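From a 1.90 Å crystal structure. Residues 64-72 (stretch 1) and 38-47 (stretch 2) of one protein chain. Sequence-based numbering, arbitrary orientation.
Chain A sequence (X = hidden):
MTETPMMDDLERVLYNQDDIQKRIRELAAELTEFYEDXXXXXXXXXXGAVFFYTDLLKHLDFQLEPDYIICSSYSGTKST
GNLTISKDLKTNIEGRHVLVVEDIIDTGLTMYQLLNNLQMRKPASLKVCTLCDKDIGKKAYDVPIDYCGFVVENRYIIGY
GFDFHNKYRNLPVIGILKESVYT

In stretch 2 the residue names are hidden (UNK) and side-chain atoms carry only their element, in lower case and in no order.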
# COMPACT_ATOMS: atom_id res chain seq x y z
N LEU A 64 10.86 -7.46 8.50
CA LEU A 64 9.81 -8.23 7.83
C LEU A 64 9.95 -7.94 6.34
O LEU A 64 10.50 -6.91 5.96
CB LEU A 64 8.43 -7.81 8.34
CG LEU A 64 8.01 -6.34 8.23
CD1 LEU A 64 7.32 -6.05 6.90
CD2 LEU A 64 7.09 -6.02 9.39
N GLU A 65 9.44 -8.83 5.50
CA GLU A 65 9.56 -8.66 4.06
C GLU A 65 8.19 -8.51 3.42
O GLU A 65 7.39 -9.44 3.43
CB GLU A 65 10.27 -9.87 3.50
CG GLU A 65 10.54 -9.83 2.01
CD GLU A 65 11.62 -10.80 1.59
OE1 GLU A 65 12.05 -11.63 2.43
OE2 GLU A 65 12.05 -10.73 0.42
N PRO A 66 7.87 -7.33 2.90
CA PRO A 66 6.55 -7.17 2.28
C PRO A 66 6.48 -7.84 0.91
O PRO A 66 7.48 -7.97 0.22
CB PRO A 66 6.42 -5.64 2.12
CG PRO A 66 7.39 -5.08 3.11
CD PRO A 66 8.56 -6.04 2.97
N ASP A 67 5.28 -8.28 0.56
CA ASP A 67 5.04 -8.87 -0.75
C ASP A 67 3.57 -8.60 -1.06
O ASP A 67 2.78 -8.32 -0.16
CB ASP A 67 5.37 -10.35 -0.80
CG ASP A 67 5.79 -10.81 -2.19
OD1 ASP A 67 5.43 -10.16 -3.20
OD2 ASP A 67 6.49 -11.83 -2.28
N TYR A 68 3.22 -8.67 -2.33
CA TYR A 68 1.86 -8.35 -2.76
C TYR A 68 1.31 -9.34 -3.74
O TYR A 68 2.05 -9.91 -4.53
CB TYR A 68 1.87 -6.97 -3.42
CG TYR A 68 2.44 -5.91 -2.52
CD1 TYR A 68 3.82 -5.71 -2.45
CD2 TYR A 68 1.62 -5.18 -1.67
CE1 TYR A 68 4.36 -4.81 -1.54
CE2 TYR A 68 2.14 -4.28 -0.76
CZ TYR A 68 3.51 -4.11 -0.70
OH TYR A 68 4.05 -3.26 0.25
N ILE A 69 -0.00 -9.49 -3.71
CA ILE A 69 -0.66 -10.40 -4.62
C ILE A 69 -1.97 -9.78 -5.11
O ILE A 69 -2.64 -9.03 -4.40
CB ILE A 69 -0.89 -11.79 -3.95
CG1 ILE A 69 -1.20 -12.85 -5.01
CG2 ILE A 69 -2.03 -11.72 -2.92
CD1 ILE A 69 -1.15 -14.27 -4.49
N ILE A 70 -2.26 -10.01 -6.39
CA ILE A 70 -3.48 -9.53 -7.00
C ILE A 70 -4.15 -10.78 -7.57
O ILE A 70 -3.58 -11.46 -8.44
CB ILE A 70 -3.19 -8.52 -8.14
CG1 ILE A 70 -2.41 -7.33 -7.59
CG2 ILE A 70 -4.49 -8.04 -8.76
CD1 ILE A 70 -1.90 -6.39 -8.65
N CYS A 71 -5.32 -11.11 -7.06
CA CYS A 71 -6.04 -12.30 -7.50
C CYS A 71 -7.54 -12.11 -7.35
O CYS A 71 -7.98 -11.10 -6.80
CB CYS A 71 -5.58 -13.50 -6.67
SG CYS A 71 -5.82 -13.27 -4.91
N SER A 72 -8.32 -13.06 -7.84
CA SER A 72 -9.78 -12.99 -7.73
C SER A 72 -10.38 -14.36 -7.97
O SER A 72 -9.86 -15.14 -8.75
CB SER A 72 -10.35 -12.00 -8.73
OG SER A 72 -9.98 -12.34 -10.05
N UNK A 38 10.81 -13.71 13.59
CA UNK A 38 10.59 -14.61 12.48
C UNK A 38 10.89 -14.14 11.06
O UNK A 38 10.83 -14.96 10.13
c UNK A 38 7.60 -16.77 13.68
c UNK A 38 9.17 -15.16 12.56
c UNK A 38 8.98 -16.15 13.70
n UNK A 38 7.75 -17.30 16.10
c UNK A 38 7.47 -17.85 14.75
N UNK A 39 11.23 -12.86 10.88
CA UNK A 39 11.50 -12.31 9.55
C UNK A 39 10.46 -12.85 8.56
O UNK A 39 10.80 -13.48 7.56
o UNK A 39 14.02 -12.54 6.96
c UNK A 39 13.26 -12.00 7.76
n UNK A 39 12.69 -10.83 7.52
c UNK A 39 12.90 -12.68 9.07
N UNK A 40 9.17 -12.59 8.84
CA UNK A 40 8.09 -13.07 7.98
C UNK A 40 7.87 -12.33 6.69
O UNK A 40 8.27 -11.18 6.53
c UNK A 40 6.87 -12.91 8.88
c UNK A 40 7.16 -11.57 9.52
c UNK A 40 8.63 -11.74 9.92
N UNK A 41 7.19 -13.01 5.76
CA UNK A 41 6.80 -12.41 4.50
C UNK A 41 5.35 -12.00 4.78
O UNK A 41 4.50 -12.84 5.07
c UNK A 41 8.26 -13.97 3.16
c UNK A 41 6.85 -13.43 3.34
c UNK A 41 6.38 -12.78 2.04
N UNK A 42 5.09 -10.70 4.76
CA UNK A 42 3.75 -10.18 5.02
C UNK A 42 3.13 -9.88 3.68
O UNK A 42 3.52 -8.93 3.01
c UNK A 42 3.84 -8.88 5.81
c UNK A 42 4.76 -8.94 6.98
c UNK A 42 3.12 -8.08 8.80
s UNK A 42 3.88 -9.52 8.39
N UNK A 43 2.13 -10.66 3.31
CA UNK A 43 1.48 -10.51 2.03
C UNK A 43 0.25 -9.63 2.09
O UNK A 43 -0.65 -9.86 2.88
c UNK A 43 2.29 -12.78 1.34
c UNK A 43 1.95 -14.18 0.94
c UNK A 43 1.06 -11.88 1.47
c UNK A 43 0.33 -11.71 0.14
N UNK A 44 0.22 -8.62 1.24
CA UNK A 44 -0.93 -7.74 1.17
C UNK A 44 -1.73 -8.11 -0.08
O UNK A 44 -1.17 -8.18 -1.19
c UNK A 44 -0.48 -6.28 1.07
s UNK A 44 -1.81 -5.11 0.74
N UNK A 45 -3.01 -8.41 0.09
CA UNK A 45 -3.86 -8.74 -1.04
C UNK A 45 -4.44 -7.40 -1.52
O UNK A 45 -5.32 -6.81 -0.88
c UNK A 45 -4.99 -9.73 -0.65
c UNK A 45 -5.85 -10.06 -1.88
c UNK A 45 -4.39 -11.02 -0.03
N UNK A 46 -3.88 -6.89 -2.61
CA UNK A 46 -4.27 -5.60 -3.18
C UNK A 46 -5.64 -5.70 -3.84
O UNK A 46 -6.01 -6.77 -4.31
c UNK A 46 -1.85 -4.89 -3.64
c UNK A 46 -3.24 -5.15 -4.20
c UNK A 46 -0.85 -4.87 -4.78
c UNK A 46 -1.83 -3.59 -2.87
N UNK A 47 -6.41 -4.61 -3.88
CA UNK A 47 -6.04 -3.29 -3.35
C UNK A 47 -6.64 -2.99 -1.98
O UNK A 47 -6.00 -2.37 -1.14
c UNK A 47 -6.34 -0.78 -3.74
o UNK A 47 -5.86 -2.29 -5.57
c UNK A 47 -6.54 -2.18 -4.32
O HOH W 1 -6.36 -9.22 -5.18

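Position 38 has five side-chain atoms: four carbons in a row ending in nitrogen. It touches nothing on stretch 1, and the nitrogen is hydrogen-bonded elsewhere in the structure. This is Lys38.

Position 39 has two carbons, the second carrying one oxygen and one nitrogen. An acid would carry two oxygens, so the group is an amide. The CB points sideways, but the end of the chain comes nearer, with its nitrogen 3.9 Å from Leu64 CA. This is Asn39.

Position 40 has three carbons that close a ring onto the backbone nitrogen. The middle ring carbon lies 4.1 Å from Leu64 CB. The backbone O accepts a hydrogen bond from Glu65 N at 2.8 Å, nearly straight at 174°. This is Pro40.

Position 41 has three carbons, one carrying the other two. One branch lies 3.9 Å from Asp67 CB. The backbone CA makes a CA-H...O contact of 3.2 Å with Glu65 O. The short fork identifies Val41.

Position 42 has two carbons, a sulfur and a last carbon, unbranched. The sulfur within the chain marks a thioether. The second carbon lies 3.9 Å from Leu64 CD1. The backbone bonds to stretch 1 twice: N donates to Glu65 O at 2.9 Å, and O accepts from Asp67 N at 3.1 Å. This is Met42.

Position 43 has four carbons, forked at the first, with one arm two carbons long. The short arm meets Ile69 CG2 at 3.9 Å. A fork at CB with unequal arms means Ile43.

Position 44 has one carbon, then a sulfur. The CB packs 3.6 Å from Tyr68 CD2, while the sulfur sits at the ring edge, 5.3 Å from the centroid of the Tyr68 ring. Backbone N donates to Asp67 O at 2.9 Å, and O accepts from Ile69 N at 3.1 Å. This is Cys44.

Position 45 repeats the three-carbon fork. One branch lies 3.8 Å from Ile69 CG2, and the other is 4.4 Å from Cys71 SG. This is Val45.

Position 46 has four carbons, forked at the second. Its CB points toward stretch 1, and one terminal carbon lies 3.7 Å from Tyr68 CB and 4.0 Å from Ile70 CG1. Backbone N donates to Ile69 O at 3.1 Å. This is Leu46.

Position 47 has one carbon carrying one oxygen and one carbon. It points away and makes no contact. The peptide bond before it is cis. This is Thr47.

The two strands run parallel in register, from Glu65 beside Val41 to Ile69 beside Val45. Six backbone hydrogen bonds join them as the partners alternate. Val41, Ile43 and Val45 share one face with Glu65, Asp67 and Ile69; Met42 and Cys44 share the other with Pro66 and Tyr68. Apolar packing supports both faces. Beyond the last direct bond, water 1 links the backbones, donating to Leu46 O at 2.6 Å and accepting from Cys71 N at 2.9 Å.

Stretch 2, residues 38-47: KNPVMICVLT
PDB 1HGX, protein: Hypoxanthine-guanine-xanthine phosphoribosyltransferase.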